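Local coordinates for Card1 endonuclease domain-containing protein (Vibrio cholerae, PDB 1XMX) that is of unknown function but carries a Card1-like nuclease domain of the PD-(D/E)XK clan and probably binds nucleic acid, at residues 11-16 / 149-154; 23-28 / 137-142; 77-82 / 106-111; 279-284 / 292-297; 339-344 / 360-365. All coordinates share one frame; numbering follows the deposited sequence.

Interaction 1: 11-16 / 149-154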
# COMPACT_ATOMS: atom_id res chain seq x y z
N ASP A 11 -19.50 -2.83 2.29
CA ASP A 11 -19.04 -3.51 3.49
C ASP A 11 -17.77 -2.84 4.02
O ASP A 11 -17.47 -1.74 3.59
CB ASP A 11 -18.94 -5.04 3.31
CG ASP A 11 -17.80 -5.48 2.40
OD1 ASP A 11 -16.93 -4.65 2.05
OD2 ASP A 11 -17.79 -6.68 2.02
N GLN A 12 -17.07 -3.46 4.97
CA GLN A 12 -15.90 -2.86 5.57
C GLN A 12 -14.68 -2.98 4.66
O GLN A 12 -13.72 -2.28 4.84
CB GLN A 12 -15.61 -3.46 6.94
CG GLN A 12 -16.85 -3.53 7.85
CD GLN A 12 -17.48 -2.16 8.23
OE1 GLN A 12 -16.86 -1.36 8.95
NE2 GLN A 12 -18.76 -1.92 7.78
N ASP A 13 -14.73 -3.82 3.65
CA ASP A 13 -13.67 -3.76 2.63
C ASP A 13 -14.24 -3.63 1.21
O ASP A 13 -14.35 -4.62 0.52
CB ASP A 13 -12.78 -5.01 2.78
CG ASP A 13 -11.67 -5.04 1.83
OD1 ASP A 13 -11.62 -4.27 0.84
OD2 ASP A 13 -10.81 -5.86 2.05
N PRO A 14 -14.64 -2.42 0.79
CA PRO A 14 -15.38 -2.23 -0.45
C PRO A 14 -14.57 -1.83 -1.66
O PRO A 14 -15.12 -1.29 -2.60
CB PRO A 14 -16.31 -1.09 -0.11
CG PRO A 14 -15.51 -0.25 0.87
CD PRO A 14 -14.49 -1.13 1.50
N VAL A 15 -13.28 -2.11 -1.67
CA VAL A 15 -12.45 -1.73 -2.80
C VAL A 15 -12.89 -2.28 -4.16
O VAL A 15 -12.73 -1.65 -5.17
CB VAL A 15 -11.00 -2.22 -2.57
CG1 VAL A 15 -10.14 -1.93 -3.81
CG2 VAL A 15 -10.41 -1.50 -1.36
N ARG A 16 -13.43 -3.49 -4.17
CA ARG A 16 -13.81 -4.14 -5.40
C ARG A 16 -15.13 -3.56 -5.96
O ARG A 16 -15.54 -3.95 -7.04
CB ARG A 16 -13.89 -5.67 -5.19
CG ARG A 16 -12.51 -6.34 -5.14
CD ARG A 16 -12.72 -7.77 -4.72
NE ARG A 16 -13.26 -7.83 -3.35
CZ ARG A 16 -14.10 -8.77 -2.94
NH1 ARG A 16 -14.49 -9.72 -3.78
NH2 ARG A 16 -14.56 -8.72 -1.70
N THR A 149 -8.02 6.76 1.57
CA THR A 149 -9.30 7.41 1.76
C THR A 149 -10.37 6.34 2.01
O THR A 149 -11.15 6.42 2.97
CB THR A 149 -9.68 8.21 0.53
OG1 THR A 149 -8.69 9.21 0.34
CG2 THR A 149 -11.08 8.86 0.68
N ILE A 150 -10.41 5.35 1.15
CA ILE A 150 -11.40 4.30 1.30
C ILE A 150 -11.42 3.74 2.70
O ILE A 150 -12.50 3.48 3.24
CB ILE A 150 -11.22 3.17 0.28
CG1 ILE A 150 -11.59 3.70 -1.12
CG2 ILE A 150 -12.08 1.94 0.69
CD1 ILE A 150 -11.31 2.70 -2.25
N PHE A 151 -10.23 3.54 3.29
CA PHE A 151 -10.15 2.93 4.62
C PHE A 151 -10.08 3.89 5.81
O PHE A 151 -9.74 3.49 6.93
CB PHE A 151 -9.04 1.89 4.66
CG PHE A 151 -9.39 0.63 3.92
CD1 PHE A 151 -10.13 -0.37 4.53
CD2 PHE A 151 -8.98 0.43 2.62
CE1 PHE A 151 -10.46 -1.51 3.86
CE2 PHE A 151 -9.31 -0.72 1.96
CZ PHE A 151 -10.04 -1.69 2.58
N GLY A 152 -10.41 5.15 5.57
CA GLY A 152 -10.65 6.09 6.67
C GLY A 152 -9.44 6.84 7.17
O GLY A 152 -9.48 7.41 8.28
N ALA A 153 -8.42 6.89 6.33
CA ALA A 153 -7.12 7.44 6.66
C ALA A 153 -6.82 8.47 5.59
O ALA A 153 -7.57 8.60 4.61
CB ALA A 153 -6.06 6.34 6.66
N ARG A 154 -5.78 9.25 5.77
CA ARG A 154 -5.39 10.16 4.72
C ARG A 154 -3.88 10.23 4.69
O ARG A 154 -3.24 10.30 5.76
CB ARG A 154 -5.97 11.53 4.99
CG ARG A 154 -5.04 12.64 4.63
CD ARG A 154 -5.63 13.92 5.07
NE ARG A 154 -5.37 14.22 6.47
CZ ARG A 154 -4.36 14.99 6.84
NH1 ARG A 154 -3.56 15.51 5.91
NH2 ARG A 154 -4.15 15.25 8.13
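The Schellman motif that closes helix 144-150 sets F151 and I150 against the turn leading into helix 15-22, where D13, P14 and V15 receive them. G152, at positive phi, takes the C-prime place, and its N bonds to T149 O. F151, the first residue to leave helical geometry, reaches across with its ring. With CG anti to the backbone N (chi1 -179°), the D13 carboxylate comes to the edge of that ring, OD1 near its plane and 3.5 Å from F151 CZ, the two flat groups turned 72° apart. V15 CG2 comes in obliquely, 3.6 Å from F151 CE2, and Q12 O lies 3.5 Å from F151 CE1. I150 CG2 sits over one face of the F151 ring, displaced toward the rim, and also packs on the proline, 4.0 Å from P14 CD. No hydrogen bond crosses here. The second oxygen of D13, OD2, accepts from the backbone N of L335, far along the chain. P14 also touches I42 and L46 of helix 40-52, while beyond the Schellman turn A153 packs on V281 and R154 pairs by its backbone with Y282 of strand 279-285.

Interaction 2: 23-28 / 137-142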
# COMPACT_ATOMS: atom_id res chain seq x y z
N ASP A 23 -11.82 1.06 -14.31
CA ASP A 23 -11.27 0.30 -15.43
C ASP A 23 -11.77 1.12 -16.60
O ASP A 23 -12.95 1.47 -16.67
CB ASP A 23 -11.96 -1.09 -15.45
CG ASP A 23 -11.42 -2.02 -16.47
OD1 ASP A 23 -11.30 -1.69 -17.67
OD2 ASP A 23 -11.01 -3.12 -16.07
N HIS A 24 -10.91 1.39 -17.55
CA HIS A 24 -11.31 2.21 -18.71
C HIS A 24 -12.33 1.53 -19.59
O HIS A 24 -12.97 2.20 -20.42
CB HIS A 24 -10.09 2.53 -19.58
CG HIS A 24 -9.11 3.45 -18.93
ND1 HIS A 24 -8.01 3.96 -19.60
CD2 HIS A 24 -9.07 3.96 -17.68
CE1 HIS A 24 -7.32 4.73 -18.77
NE2 HIS A 24 -7.95 4.76 -17.61
N ARG A 25 -12.45 0.20 -19.47
CA ARG A 25 -13.39 -0.55 -20.34
C ARG A 25 -14.85 -0.49 -19.88
O ARG A 25 -15.75 -0.79 -20.65
CB ARG A 25 -12.94 -2.00 -20.52
CG ARG A 25 -11.55 -2.11 -21.16
CD ARG A 25 -11.00 -3.53 -21.04
NE ARG A 25 -10.89 -3.88 -19.63
CZ ARG A 25 -10.39 -5.03 -19.18
NH1 ARG A 25 -10.01 -5.95 -20.06
NH2 ARG A 25 -10.28 -5.25 -17.86
N THR A 26 -15.07 -0.09 -18.63
CA THR A 26 -16.42 -0.07 -18.04
C THR A 26 -17.11 1.16 -18.56
O THR A 26 -16.53 2.26 -18.55
CB THR A 26 -16.36 -0.11 -16.50
OG1 THR A 26 -15.65 -1.29 -16.12
CG2 THR A 26 -17.76 -0.11 -15.80
N VAL A 27 -18.31 0.95 -19.10
CA VAL A 27 -19.14 2.02 -19.63
C VAL A 27 -19.80 2.84 -18.49
O VAL A 27 -19.72 4.09 -18.49
CB VAL A 27 -20.18 1.38 -20.60
CG1 VAL A 27 -21.20 2.40 -21.11
CG2 VAL A 27 -19.43 0.74 -21.82
N SER A 28 -20.38 2.16 -17.50
CA SER A 28 -21.09 2.83 -16.40
C SER A 28 -20.29 3.90 -15.73
O SER A 28 -19.12 3.65 -15.38
CB SER A 28 -21.57 1.82 -15.33
OG SER A 28 -22.20 0.77 -16.03
N GLN A 137 -9.66 -9.30 -16.58
CA GLN A 137 -8.83 -8.99 -15.43
C GLN A 137 -9.10 -7.50 -15.15
O GLN A 137 -9.01 -6.69 -16.02
CB GLN A 137 -7.37 -9.28 -15.83
CG GLN A 137 -6.30 -8.69 -14.96
CD GLN A 137 -6.44 -9.13 -13.50
OE1 GLN A 137 -6.36 -8.30 -12.60
NE2 GLN A 137 -6.62 -10.43 -13.29
N VAL A 138 -9.49 -7.13 -13.95
CA VAL A 138 -9.73 -5.70 -13.69
C VAL A 138 -8.48 -4.86 -13.86
O VAL A 138 -7.42 -5.26 -13.39
CB VAL A 138 -10.29 -5.51 -12.29
CG1 VAL A 138 -10.51 -4.00 -12.01
CG2 VAL A 138 -11.64 -6.33 -12.17
N GLN A 139 -8.57 -3.71 -14.53
CA GLN A 139 -7.35 -2.94 -14.76
C GLN A 139 -6.88 -2.42 -13.41
O GLN A 139 -7.68 -2.37 -12.47
CB GLN A 139 -7.63 -1.76 -15.69
CG GLN A 139 -7.98 -2.21 -17.10
CD GLN A 139 -8.13 -1.05 -18.03
OE1 GLN A 139 -8.29 0.08 -17.61
NE2 GLN A 139 -8.02 -1.33 -19.32
N ASP A 140 -5.64 -1.93 -13.37
CA ASP A 140 -4.95 -1.52 -12.16
C ASP A 140 -4.80 -0.01 -12.18
O ASP A 140 -3.85 0.50 -12.71
CB ASP A 140 -3.58 -2.21 -12.13
CG ASP A 140 -3.72 -3.74 -12.04
OD1 ASP A 140 -4.67 -4.12 -11.36
OD2 ASP A 140 -2.94 -4.54 -12.65
N ARG A 141 -5.76 0.69 -11.57
CA ARG A 141 -5.90 2.15 -11.70
C ARG A 141 -5.92 2.88 -10.36
O ARG A 141 -5.44 4.01 -10.25
CB ARG A 141 -7.22 2.48 -12.41
CG ARG A 141 -7.35 1.92 -13.85
CD ARG A 141 -6.30 2.46 -14.72
NE ARG A 141 -6.51 1.96 -16.08
CZ ARG A 141 -5.71 2.21 -17.11
NH1 ARG A 141 -4.61 2.93 -16.92
NH2 ARG A 141 -6.01 1.72 -18.32
N ILE A 142 -6.54 2.30 -9.36
CA ILE A 142 -6.61 2.90 -8.02
C ILE A 142 -5.22 3.23 -7.46
O ILE A 142 -4.24 2.50 -7.69
CB ILE A 142 -7.47 2.01 -7.06
CG1 ILE A 142 -8.08 2.83 -5.91
CG2 ILE A 142 -6.71 0.76 -6.56
CD1 ILE A 142 -8.50 1.96 -4.80
O HOH W 1 -8.86 -8.83 -19.49
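A polar loop-loop contact ties D23, H24 and R25, which follow helix 15-22, to Q137, at the end of strand 136-137, and to Q139 and R141 in the loop before helix 144-150. The D23 carboxylate lies nearly parallel to the Q139 amide, the two flat groups stacked with planes 16° apart. Q139 N donates to D23 OD2 (2.9 Å) from above the carboxylate plane, and H24 N returns a bond to Q139 OE1 (2.9 Å), again from above the plane of its acceptor. D23 opens a type I beta turn to T26 and makes an Asx turn, since its OD1 accepts from R25 N through the anti lone pair. R25 grips the same carboxylate side-on, NE to OD1 and NH2 to OD2, in a salt bridge. Its chain bends at chi3 (-61°), placing NE; NH2 then also donates to Q137 O (2.7 Å), close to the guanidinium plane. A water bridges R25 NH1 and Q137 N. Q139 OE1 is held by three donors, because R141 NE and NH2 both bond to it, 3.0 and 2.9 Å away. This side-on grip fixes the R141 guanidinium, which lies flat on the H24 ring, planes 6° apart and centres 3.5 Å from each other. Behind it V138 packs on T19 and R141 on L22 of helix 15-22, and Q139 O accepts from N302 ND2.

Interaction 3: 77-82 / 106-111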
# COMPACT_ATOMS: atom_id res chain seq x y z
N GLU A 77 -38.27 -2.34 -4.28
CA GLU A 77 -38.68 -0.95 -4.51
C GLU A 77 -37.65 -0.17 -5.33
O GLU A 77 -37.99 0.51 -6.27
CB GLU A 77 -38.91 -0.23 -3.17
CG GLU A 77 -40.33 -0.37 -2.69
CD GLU A 77 -40.63 0.46 -1.43
OE1 GLU A 77 -40.27 1.68 -1.43
OE2 GLU A 77 -41.26 -0.12 -0.46
N LEU A 78 -36.39 -0.24 -4.93
CA LEU A 78 -35.31 0.30 -5.73
C LEU A 78 -35.30 -0.29 -7.15
O LEU A 78 -35.22 0.47 -8.13
CB LEU A 78 -33.96 0.03 -5.05
CG LEU A 78 -32.75 0.45 -5.90
CD1 LEU A 78 -32.79 1.97 -6.01
CD2 LEU A 78 -31.44 -0.01 -5.24
N ALA A 79 -35.41 -1.62 -7.27
CA ALA A 79 -35.27 -2.25 -8.57
C ALA A 79 -36.38 -1.74 -9.51
O ALA A 79 -36.14 -1.50 -10.70
CB ALA A 79 -35.32 -3.77 -8.44
N GLU A 80 -37.58 -1.56 -8.95
CA GLU A 80 -38.76 -1.28 -9.74
C GLU A 80 -38.64 0.18 -10.27
O GLU A 80 -38.92 0.45 -11.41
CB GLU A 80 -40.03 -1.55 -8.91
CG GLU A 80 -41.32 -1.77 -9.67
CD GLU A 80 -41.50 -3.18 -10.37
OE1 GLU A 80 -40.87 -3.46 -11.43
OE2 GLU A 80 -42.36 -3.98 -9.91
N THR A 81 -38.15 1.09 -9.44
CA THR A 81 -37.85 2.44 -9.88
C THR A 81 -36.76 2.43 -10.98
O THR A 81 -36.81 3.21 -11.91
CB THR A 81 -37.33 3.31 -8.69
OG1 THR A 81 -38.23 3.25 -7.58
CG2 THR A 81 -37.17 4.75 -9.11
N LEU A 82 -35.77 1.55 -10.86
CA LEU A 82 -34.70 1.53 -11.84
C LEU A 82 -35.26 0.95 -13.13
O LEU A 82 -35.00 1.46 -14.19
CB LEU A 82 -33.54 0.65 -11.39
CG LEU A 82 -32.77 1.18 -10.18
CD1 LEU A 82 -31.65 0.20 -9.80
CD2 LEU A 82 -32.28 2.65 -10.46
N GLU A 106 -31.29 -12.11 -5.38
CA GLU A 106 -32.62 -12.65 -5.77
C GLU A 106 -33.39 -11.58 -6.55
O GLU A 106 -33.95 -11.85 -7.61
CB GLU A 106 -33.44 -13.11 -4.56
CG GLU A 106 -34.79 -13.77 -4.94
CD GLU A 106 -35.79 -13.88 -3.76
OE1 GLU A 106 -36.04 -12.85 -3.09
OE2 GLU A 106 -36.36 -14.99 -3.51
N VAL A 107 -33.42 -10.37 -6.01
CA VAL A 107 -34.17 -9.29 -6.63
C VAL A 107 -33.60 -8.98 -8.03
O VAL A 107 -34.32 -8.99 -9.04
CB VAL A 107 -34.17 -7.99 -5.75
CG1 VAL A 107 -34.90 -6.89 -6.48
CG2 VAL A 107 -34.81 -8.26 -4.38
N PHE A 108 -32.30 -8.75 -8.10
CA PHE A 108 -31.70 -8.32 -9.38
C PHE A 108 -31.74 -9.44 -10.44
O PHE A 108 -31.96 -9.18 -11.63
CB PHE A 108 -30.29 -7.78 -9.16
CG PHE A 108 -30.25 -6.55 -8.30
CD1 PHE A 108 -31.28 -5.63 -8.35
CD2 PHE A 108 -29.17 -6.26 -7.50
CE1 PHE A 108 -31.23 -4.46 -7.57
CE2 PHE A 108 -29.12 -5.10 -6.74
CZ PHE A 108 -30.13 -4.20 -6.78
N ARG A 109 -31.52 -10.67 -10.01
CA ARG A 109 -31.61 -11.78 -10.92
C ARG A 109 -33.03 -11.91 -11.55
O ARG A 109 -33.17 -12.21 -12.75
CB ARG A 109 -31.16 -13.08 -10.23
CG ARG A 109 -31.37 -14.31 -11.07
CD ARG A 109 -30.41 -14.34 -12.28
NE ARG A 109 -30.60 -15.60 -13.00
CZ ARG A 109 -31.59 -15.84 -13.84
NH1 ARG A 109 -32.50 -14.91 -14.10
NH2 ARG A 109 -31.68 -17.02 -14.40
N SER A 110 -34.08 -11.60 -10.80
CA SER A 110 -35.43 -11.68 -11.36
C SER A 110 -35.71 -10.65 -12.45
O SER A 110 -36.55 -10.86 -13.29
CB SER A 110 -36.52 -11.62 -10.30
OG SER A 110 -36.54 -10.34 -9.72
N TYR A 111 -34.99 -9.54 -12.41
CA TYR A 111 -35.01 -8.51 -13.44
C TYR A 111 -34.08 -8.82 -14.61
O TYR A 111 -33.98 -8.03 -15.55
CB TYR A 111 -34.63 -7.17 -12.80
CG TYR A 111 -35.77 -6.55 -12.01
CD1 TYR A 111 -36.71 -5.76 -12.65
CD2 TYR A 111 -35.93 -6.81 -10.64
CE1 TYR A 111 -37.77 -5.20 -11.96
CE2 TYR A 111 -37.00 -6.27 -9.94
CZ TYR A 111 -37.91 -5.45 -10.63
OH TYR A 111 -38.99 -4.89 -9.99
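A79 CB is the apolar centre of this helix-helix contact, pointing at three side chains of helix 98-110 and the turn after it. It lies 3.4 Å from Y111 CE2, 3.7 Å from V107 CG1 and 4.2 Å from F108 CE1, where it meets the edge of the phenylalanine ring near its plane. The small methyl lets the two backbones approach, with A79 CA and F108 CA 7.1 Å apart. A79 O lies over one face of the Y111 ring, while V107 O is at its edge, in plane. Farther out the contact becomes polar. Y111 OH donates to E80 OE1 (2.8 Å), coming from almost straight above the carboxylate plane, and the carboxylate and ring planes stand 79° apart. E80 has CG anti to its backbone N (chi1 -160°) and then bends at chi2 (76°), which carries CD back to the tyrosine hydroxyl. Within the second helix, S110 OG donates to V107 O (2.7 Å). Helix 68-85 leads into strand 88-92 and helix 98-110 leads out of it, flanking the sheet of the N-terminal part. F108 meets F91 of that strand edge-to-face, Y111 stacks on W113 in the loop ahead of strand 115-118, and K72 of helix 68-85 forms a salt bridge with E106.

Interaction 4: 279-284 / 292-297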
# COMPACT_ATOMS: atom_id res chain seq x y z
N VAL A 279 5.26 7.69 3.02
CA VAL A 279 3.93 8.24 3.09
C VAL A 279 3.59 8.52 4.56
O VAL A 279 3.73 7.63 5.41
CB VAL A 279 2.92 7.24 2.49
CG1 VAL A 279 1.56 7.89 2.38
CG2 VAL A 279 3.40 6.76 1.11
N GLN A 280 3.22 9.77 4.87
CA GLN A 280 2.62 10.09 6.19
C GLN A 280 1.11 9.78 6.19
O GLN A 280 0.41 10.24 5.33
CB GLN A 280 2.86 11.55 6.54
CG GLN A 280 4.30 12.01 6.33
CD GLN A 280 5.26 11.25 7.23
OE1 GLN A 280 6.26 10.65 6.78
NE2 GLN A 280 4.96 11.25 8.51
N VAL A 281 0.63 9.03 7.18
CA VAL A 281 -0.76 8.54 7.21
C VAL A 281 -1.39 9.03 8.51
O VAL A 281 -0.82 8.83 9.60
CB VAL A 281 -0.84 6.98 7.24
CG1 VAL A 281 -2.33 6.49 7.16
CG2 VAL A 281 0.02 6.35 6.19
N TYR A 282 -2.54 9.68 8.37
CA TYR A 282 -3.29 10.24 9.47
C TYR A 282 -4.69 9.59 9.58
O TYR A 282 -5.34 9.36 8.55
CB TYR A 282 -3.44 11.77 9.27
CG TYR A 282 -2.11 12.50 9.20
CD1 TYR A 282 -1.46 12.71 7.99
CD2 TYR A 282 -1.52 13.00 10.36
CE1 TYR A 282 -0.23 13.39 7.92
CE2 TYR A 282 -0.28 13.67 10.32
CZ TYR A 282 0.36 13.86 9.10
OH TYR A 282 1.58 14.53 9.05
N ARG A 283 -5.12 9.28 10.82
CA ARG A 283 -6.49 8.84 11.08
C ARG A 283 -7.06 9.63 12.26
O ARG A 283 -6.43 9.69 13.31
CB ARG A 283 -6.55 7.34 11.36
CG ARG A 283 -6.24 6.48 10.13
CD ARG A 283 -6.08 4.99 10.44
NE ARG A 283 -4.91 4.72 11.26
CZ ARG A 283 -4.47 3.53 11.66
NH1 ARG A 283 -5.08 2.40 11.33
NH2 ARG A 283 -3.39 3.46 12.43
N GLN A 284 -8.21 10.27 12.07
CA GLN A 284 -8.84 11.02 13.14
C GLN A 284 -9.73 10.11 13.97
O GLN A 284 -10.51 9.33 13.40
CB GLN A 284 -9.72 12.15 12.60
CG GLN A 284 -9.02 13.47 12.34
CD GLN A 284 -8.27 14.03 13.55
OE1 GLN A 284 -7.05 14.10 13.53
NE2 GLN A 284 -9.01 14.45 14.61
N ASN A 292 1.02 7.41 11.31
CA ASN A 292 1.88 6.32 10.95
C ASN A 292 2.71 6.76 9.77
O ASN A 292 2.39 7.74 9.15
CB ASN A 292 1.05 5.09 10.59
CG ASN A 292 0.42 4.41 11.81
OD1 ASN A 292 1.13 3.84 12.67
ND2 ASN A 292 -0.91 4.46 11.88
N GLU A 293 3.80 6.05 9.47
CA GLU A 293 4.58 6.32 8.24
C GLU A 293 4.78 5.05 7.45
O GLU A 293 5.18 4.05 8.00
CB GLU A 293 5.96 6.91 8.57
CG GLU A 293 6.83 7.07 7.33
CD GLU A 293 8.11 7.81 7.63
OE1 GLU A 293 9.06 7.18 8.17
OE2 GLU A 293 8.15 9.02 7.35
N LEU A 294 4.51 5.07 6.15
CA LEU A 294 4.76 3.90 5.31
C LEU A 294 6.07 4.11 4.55
O LEU A 294 6.18 5.02 3.72
CB LEU A 294 3.57 3.63 4.34
CG LEU A 294 2.17 3.68 4.86
CD1 LEU A 294 1.14 3.42 3.79
CD2 LEU A 294 1.94 2.69 5.96
N ASP A 295 7.10 3.33 4.88
CA ASP A 295 8.42 3.54 4.31
C ASP A 295 8.37 3.49 2.77
O ASP A 295 8.74 4.45 2.10
CB ASP A 295 9.46 2.58 4.93
CG ASP A 295 9.66 2.82 6.43
OD1 ASP A 295 9.33 3.92 6.92
OD2 ASP A 295 10.10 1.90 7.15
N VAL A 296 7.88 2.38 2.22
CA VAL A 296 7.57 2.29 0.79
C VAL A 296 6.20 1.67 0.71
O VAL A 296 5.94 0.62 1.31
CB VAL A 296 8.59 1.42 -0.01
CG1 VAL A 296 8.27 1.44 -1.58
CG2 VAL A 296 10.00 1.87 0.27
N ALA A 297 5.31 2.37 0.05
CA ALA A 297 3.95 1.88 -0.18
C ALA A 297 3.76 1.69 -1.68
O ALA A 297 4.17 2.54 -2.46
CB ALA A 297 2.94 2.88 0.33
O HOH W 2 -2.59 6.33 11.08
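V279 and L294 exchange two backbone hydrogen bonds, V279 N to L294 O and, shorter at 2.8 Å, L294 N to V279 O. V281 and N292 do the same, both at 2.9 Å, so these are the hydrogen-bonded pairs of an antiparallel hairpin; Q280 and E293 form the non-hydrogen-bonded pair between them. On the face carrying the valines, V281 CG2 packs 3.7 Å from L294 CG, crossing it obliquely, and V279 CG2 lies 4.0 Å from A297 CB beyond the corner at 295-296. N292 shares this face, and its OD1 accepts from K324 NZ. A water accepts from R283 NE (2.8 Å) and from N292 ND2, but ND2 also lies 2.7 Å from R283 NH2, a second donor, which leaves the modelled amide contacts doubtful. Q280 and E293 run side by side on the other face. Helix 321-333 covers the face of V281, N292 and L294, through L332 and L328; strand 154-156 adds to the other edge of strand 279-285 within the sheet of the PD-(D/E)XK domain.

Interaction 5: 339-344 / 360-365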
# COMPACT_ATOMS: atom_id res chain seq x y z
N ALA A 339 2.03 -7.08 3.34
CA ALA A 339 3.13 -6.32 3.92
C ALA A 339 4.43 -7.13 4.05
O ALA A 339 4.45 -8.33 4.31
CB ALA A 339 2.71 -5.67 5.30
N MET A 340 5.52 -6.40 3.92
CA MET A 340 6.84 -6.96 3.96
C MET A 340 7.73 -6.16 4.96
O MET A 340 7.61 -4.94 5.08
CB MET A 340 7.41 -6.78 2.57
CG MET A 340 8.89 -7.00 2.54
SD MET A 340 9.62 -7.02 0.92
CE MET A 340 9.12 -8.69 0.32
N LEU A 341 8.63 -6.85 5.65
CA LEU A 341 9.68 -6.12 6.40
C LEU A 341 11.02 -6.36 5.72
O LEU A 341 11.42 -7.51 5.54
CB LEU A 341 9.71 -6.54 7.87
CG LEU A 341 10.86 -6.10 8.76
CD1 LEU A 341 10.90 -4.58 8.86
CD2 LEU A 341 10.69 -6.75 10.16
N VAL A 342 11.69 -5.28 5.30
CA VAL A 342 13.06 -5.41 4.79
C VAL A 342 14.02 -5.01 5.94
O VAL A 342 13.90 -3.91 6.47
CB VAL A 342 13.29 -4.55 3.52
CG1 VAL A 342 14.78 -4.62 3.09
CG2 VAL A 342 12.28 -5.01 2.37
N SER A 343 14.92 -5.91 6.31
CA SER A 343 15.77 -5.71 7.47
C SER A 343 17.24 -5.83 7.05
O SER A 343 17.62 -6.80 6.42
CB SER A 343 15.48 -6.76 8.55
OG SER A 343 16.25 -6.48 9.72
N PHE A 344 18.02 -4.80 7.37
CA PHE A 344 19.44 -4.76 7.12
C PHE A 344 20.19 -5.68 8.08
O PHE A 344 21.23 -6.26 7.71
CB PHE A 344 19.90 -3.31 7.25
CG PHE A 344 21.40 -3.12 7.10
CD1 PHE A 344 22.03 -3.27 5.86
CD2 PHE A 344 22.16 -2.74 8.18
CE1 PHE A 344 23.41 -3.08 5.72
CE2 PHE A 344 23.53 -2.55 8.04
CZ PHE A 344 24.15 -2.72 6.81
N LEU A 360 3.53 -12.16 7.07
CA LEU A 360 4.33 -10.98 6.66
C LEU A 360 5.51 -11.53 5.90
O LEU A 360 6.10 -12.54 6.29
CB LEU A 360 4.83 -10.14 7.89
CG LEU A 360 3.70 -9.44 8.66
CD1 LEU A 360 4.15 -8.89 10.08
CD2 LEU A 360 3.16 -8.33 7.84
N ALA A 361 5.86 -10.90 4.79
CA ALA A 361 7.02 -11.36 4.04
C ALA A 361 8.28 -10.75 4.69
O ALA A 361 8.21 -9.68 5.32
CB ALA A 361 6.88 -10.91 2.55
N LEU A 362 9.43 -11.38 4.50
CA LEU A 362 10.69 -10.83 5.03
C LEU A 362 11.78 -10.79 3.95
O LEU A 362 11.92 -11.74 3.16
CB LEU A 362 11.23 -11.68 6.21
CG LEU A 362 10.45 -11.67 7.52
CD1 LEU A 362 11.18 -12.48 8.56
CD2 LEU A 362 10.22 -10.27 8.02
N ILE A 363 12.57 -9.74 3.97
CA ILE A 363 13.88 -9.78 3.30
C ILE A 363 14.99 -9.36 4.30
O ILE A 363 15.06 -8.21 4.75
CB ILE A 363 13.94 -8.91 2.03
CG1 ILE A 363 12.95 -9.42 0.96
CG2 ILE A 363 15.34 -8.94 1.42
CD1 ILE A 363 12.91 -8.47 -0.31
N GLY A 364 15.83 -10.31 4.66
CA GLY A 364 16.94 -9.98 5.55
C GLY A 364 18.26 -9.78 4.82
O GLY A 364 18.33 -9.78 3.55
N PRO A 365 19.33 -9.59 5.62
CA PRO A 365 20.65 -9.24 5.08
C PRO A 365 21.15 -10.23 4.04
O PRO A 365 21.77 -9.84 3.07
CB PRO A 365 21.56 -9.24 6.33
CG PRO A 365 20.76 -9.91 7.42
CD PRO A 365 19.32 -9.66 7.09
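S343 N donates to I363 O at 2.8 Å, with an N-H...O angle of 175°. This closes a parallel ladder of backbone bonds between the two strands of a beta-alpha-beta unit, joined through helix 349-358, in the PD-(D/E)XK domain. Earlier rungs are A361 N to A339 O, L341 N to A361 O (2.9 Å) and I363 N to L341 O (3.0 Å). L341 thus uses both its N and its O toward strand 361-363. The ladder stops at P365, whose N has no hydrogen for S343 O. On one face L341 and L362 lie side by side, L341 CB 3.8 Å from L362 CD2, with L322 of helix 321-333 against L341. The opposite face carries M340, A361 and I363 and is covered by helix 371-380, W378 touching M340 and A361. Here M340 bends at chi3 (-77°), bringing CE to 3.9 Å from A361 CB, while M340 SD rests 3.8 Å from I363 CD1.

In the fold
Interactions 4 and 5 are buried backbone ladders within one sheet, antiparallel and parallel respectively, their centres about 18 Å apart. Interactions 1 to 3 belong to the N-terminal part and rely on side chains: interaction 1 mixes apolar and aromatic-edge packing without a hydrogen bond across it, interaction 2 is a network of charged and amide groups nearer the surface, and interaction 3 is a buried helix pair with one hydrogen bond at its polar edge. Interactions 1 and 2 lie at the start of helix 15-22 and just past its end, and touch through I150 CD1 and I142 CD1 (3.9 Å). Interaction 1 also abuts interaction 4, R154 O probably bonding Y282 N, whereas interaction 3 lies remote, about 49 Å between centres from interaction 5.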